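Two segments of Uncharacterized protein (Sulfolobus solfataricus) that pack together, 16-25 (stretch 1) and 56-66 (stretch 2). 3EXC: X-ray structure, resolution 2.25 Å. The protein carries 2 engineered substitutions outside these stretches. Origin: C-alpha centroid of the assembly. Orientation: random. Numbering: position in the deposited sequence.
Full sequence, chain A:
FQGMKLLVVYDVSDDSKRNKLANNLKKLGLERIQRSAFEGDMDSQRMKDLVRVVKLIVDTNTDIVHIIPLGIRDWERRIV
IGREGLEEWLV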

# COMPACT_ATOMS: atom_id res chain seq x y z
N SER A 16 0.12 2.36 -18.96
CA SER A 16 -0.40 3.66 -19.28
C SER A 16 -1.50 4.13 -18.32
O SER A 16 -1.57 5.30 -17.97
CB SER A 16 -0.89 3.59 -20.71
OG SER A 16 -1.69 4.71 -20.96
N LYS A 17 -2.36 3.20 -17.89
CA LYS A 17 -3.36 3.49 -16.88
C LYS A 17 -2.71 3.79 -15.56
O LYS A 17 -3.18 4.68 -14.85
CB LYS A 17 -4.36 2.34 -16.69
CG LYS A 17 -5.30 2.10 -17.86
CD LYS A 17 -6.41 1.17 -17.41
CE LYS A 17 -6.62 0.00 -18.37
NZ LYS A 17 -7.61 0.29 -19.44
N ARG A 18 -1.65 3.07 -15.21
CA ARG A 18 -0.94 3.34 -13.96
C ARG A 18 -0.45 4.79 -13.84
O ARG A 18 -0.60 5.42 -12.81
CB ARG A 18 0.22 2.37 -13.67
CG ARG A 18 1.03 2.69 -12.36
CD ARG A 18 1.82 1.52 -11.75
NE ARG A 18 2.67 1.02 -12.81
CZ ARG A 18 2.26 0.12 -13.72
NH1 ARG A 18 1.04 -0.39 -13.61
NH2 ARG A 18 3.04 -0.28 -14.72
N ASN A 19 0.12 5.38 -14.88
CA ASN A 19 0.53 6.74 -14.62
C ASN A 19 -0.49 7.82 -14.87
O ASN A 19 -0.34 8.90 -14.31
CB ASN A 19 1.83 7.08 -15.30
CG ASN A 19 1.92 6.52 -16.63
OD1 ASN A 19 2.99 6.51 -17.22
ND2 ASN A 19 0.79 6.04 -17.15
N LYS A 20 -1.53 7.55 -15.67
CA LYS A 20 -2.72 8.39 -15.60
C LYS A 20 -3.22 8.49 -14.15
O LYS A 20 -3.51 9.59 -13.67
CB LYS A 20 -3.81 7.79 -16.43
CG LYS A 20 -4.93 8.77 -16.76
CD LYS A 20 -5.95 8.15 -17.77
CE LYS A 20 -6.53 9.18 -18.67
NZ LYS A 20 -7.32 8.54 -19.75
N LEU A 21 -3.31 7.36 -13.46
CA LEU A 21 -3.77 7.33 -12.04
C LEU A 21 -2.82 8.10 -11.13
O LEU A 21 -3.26 8.97 -10.43
CB LEU A 21 -3.96 5.90 -11.54
CG LEU A 21 -4.50 5.77 -10.12
CD1 LEU A 21 -5.90 6.32 -10.02
CD2 LEU A 21 -4.48 4.30 -9.70
N ALA A 22 -1.52 7.82 -11.23
CA ALA A 22 -0.48 8.55 -10.46
C ALA A 22 -0.63 10.03 -10.70
O ALA A 22 -0.63 10.81 -9.76
CB ALA A 22 0.92 8.09 -10.82
N ASN A 23 -0.82 10.41 -11.96
CA ASN A 23 -0.96 11.84 -12.32
C ASN A 23 -2.17 12.46 -11.69
O ASN A 23 -2.10 13.60 -11.20
CB ASN A 23 -1.08 12.06 -13.85
CG ASN A 23 0.23 11.89 -14.58
OD1 ASN A 23 1.30 11.71 -13.95
ND2 ASN A 23 0.17 11.86 -15.91
N ASN A 24 -3.28 11.73 -11.73
CA ASN A 24 -4.52 12.23 -11.12
C ASN A 24 -4.57 12.28 -9.61
O ASN A 24 -5.10 13.22 -9.02
CB ASN A 24 -5.70 11.51 -11.68
CG ASN A 24 -6.11 12.10 -13.02
OD1 ASN A 24 -5.63 11.68 -14.09
ND2 ASN A 24 -6.94 13.17 -12.95
N LEU A 25 -4.02 11.27 -8.98
CA LEU A 25 -3.78 11.32 -7.52
C LEU A 25 -2.91 12.56 -7.10
O LEU A 25 -3.23 13.19 -6.12
CB LEU A 25 -3.18 9.97 -7.02
CG LEU A 25 -3.95 8.66 -7.29
CD1 LEU A 25 -3.16 7.46 -6.75
CD2 LEU A 25 -5.30 8.75 -6.61
N LEU A 56 -12.83 5.45 -12.92
CA LEU A 56 -12.87 5.83 -14.33
C LEU A 56 -11.55 5.45 -14.98
O LEU A 56 -11.54 5.10 -16.16
CB LEU A 56 -13.15 7.32 -14.47
CG LEU A 56 -14.55 7.85 -14.07
CD1 LEU A 56 -14.70 9.37 -14.12
CD2 LEU A 56 -15.65 7.29 -14.94
N ILE A 57 -10.46 5.44 -14.22
CA ILE A 57 -9.15 5.21 -14.82
C ILE A 57 -8.77 3.73 -14.88
O ILE A 57 -8.21 3.27 -15.85
CB ILE A 57 -8.01 6.00 -14.06
CG1 ILE A 57 -8.14 7.50 -14.33
CG2 ILE A 57 -6.58 5.50 -14.53
CD1 ILE A 57 -7.33 8.34 -13.33
N VAL A 58 -8.99 3.00 -13.79
CA VAL A 58 -8.46 1.66 -13.77
C VAL A 58 -9.45 0.72 -14.46
O VAL A 58 -10.65 1.05 -14.57
CB VAL A 58 -8.20 1.18 -12.32
CG1 VAL A 58 -7.25 2.19 -11.60
CG2 VAL A 58 -9.53 0.92 -11.57
N ASP A 59 -8.95 -0.45 -14.91
CA ASP A 59 -9.80 -1.57 -15.38
C ASP A 59 -10.29 -2.31 -14.16
O ASP A 59 -9.57 -3.01 -13.53
CB ASP A 59 -8.99 -2.51 -16.27
CG ASP A 59 -9.79 -3.72 -16.78
OD1 ASP A 59 -10.79 -4.21 -16.14
OD2 ASP A 59 -9.36 -4.21 -17.85
N THR A 60 -11.55 -2.14 -13.86
CA THR A 60 -12.21 -2.78 -12.72
C THR A 60 -12.37 -4.31 -12.72
O THR A 60 -12.68 -4.92 -11.67
CB THR A 60 -13.52 -2.09 -12.61
OG1 THR A 60 -13.24 -0.88 -11.89
CG2 THR A 60 -14.64 -2.94 -11.93
N ASN A 61 -12.12 -4.96 -13.85
CA ASN A 61 -12.16 -6.41 -13.85
C ASN A 61 -10.85 -7.02 -13.54
O ASN A 61 -10.81 -8.19 -13.25
CB ASN A 61 -12.62 -6.93 -15.19
CG ASN A 61 -13.93 -6.34 -15.58
OD1 ASN A 61 -14.00 -5.52 -16.50
ND2 ASN A 61 -14.99 -6.66 -14.79
N THR A 62 -9.80 -6.20 -13.59
CA THR A 62 -8.38 -6.59 -13.68
C THR A 62 -7.56 -5.96 -12.59
O THR A 62 -6.62 -6.59 -12.13
CB THR A 62 -7.77 -6.00 -15.00
OG1 THR A 62 -8.33 -6.70 -16.10
CG2 THR A 62 -6.19 -5.99 -15.07
N ASP A 63 -7.83 -4.69 -12.29
CA ASP A 63 -7.00 -3.91 -11.38
C ASP A 63 -7.59 -3.95 -9.99
O ASP A 63 -8.76 -4.41 -9.86
CB ASP A 63 -6.80 -2.50 -11.90
CG ASP A 63 -6.09 -2.52 -13.22
OD1 ASP A 63 -5.40 -3.57 -13.47
OD2 ASP A 63 -6.23 -1.55 -14.01
N ILE A 64 -6.78 -3.56 -9.00
CA ILE A 64 -7.19 -3.50 -7.59
C ILE A 64 -6.64 -2.21 -7.04
O ILE A 64 -5.48 -1.92 -7.26
CB ILE A 64 -6.62 -4.62 -6.71
CG1 ILE A 64 -6.91 -5.99 -7.28
CG2 ILE A 64 -7.33 -4.64 -5.36
CD1 ILE A 64 -5.83 -7.06 -6.90
N VAL A 65 -7.46 -1.46 -6.31
CA VAL A 65 -7.07 -0.26 -5.64
C VAL A 65 -7.67 -0.30 -4.24
O VAL A 65 -8.87 -0.59 -4.07
CB VAL A 65 -7.58 1.00 -6.37
CG1 VAL A 65 -7.06 2.26 -5.63
CG2 VAL A 65 -6.99 1.09 -7.81
N HIS A 66 -6.86 -0.02 -3.24
CA HIS A 66 -7.35 0.06 -1.89
C HIS A 66 -7.30 1.50 -1.43
O HIS A 66 -6.30 2.18 -1.63
CB HIS A 66 -6.41 -0.67 -1.03
CG HIS A 66 -6.72 -2.11 -0.96
ND1 HIS A 66 -6.44 -2.96 -2.00
CD2 HIS A 66 -7.36 -2.84 -0.00
CE1 HIS A 66 -6.91 -4.17 -1.70
NE2 HIS A 66 -7.46 -4.13 -0.49
O HOH W 1 -10.20 1.90 -18.07

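No direct hydrogen bond joins the stretches; side-chain packing does most of the work, burying 369 Å² summed over both sides. Leu56 makes no contact, and the interface begins at Ile57, in the last turn of its helix. Its CA-to-CB bond points toward stretch 1, and its side chain enters a hole formed by Lys17, Lys20, Leu21 and Asn24, residues that the helical repeat brings onto one face. Ile57 CG2 lies 4.0 Å from Leu21 CB and 4.1 Å from Lys20 CB, while CD1 comes within 4.0 Å of Lys20 O; the branched aliphatic chain thus fills the hole without needing a polar partner. Its carbonyl serves differently: Ile57 O is 3.2 Å from Lys17 CD, and a water donates to Ile57 O (3.3 Å) and weakly accepts from Lys17 NZ (3.3 Å).

At Val58 the chain leaves helical phi/psi (-84/159). Its buried CG1 meets Leu21 CD2 at 4.0 Å. Asp59 contacts the aliphatic part of Lys17, with CB 4.0 Å from Lys17 CE, while its carboxylate faces its own loop: Asn61 N donates to Asp59 OD1 at 2.8 Å. Asp63 OD2 accepts from Asp59 N (3.1 Å, 146°), bracing the turn. On the strand, buried Val65 points toward stretch 1, its CG2 4.5 Å from Leu21 CD2.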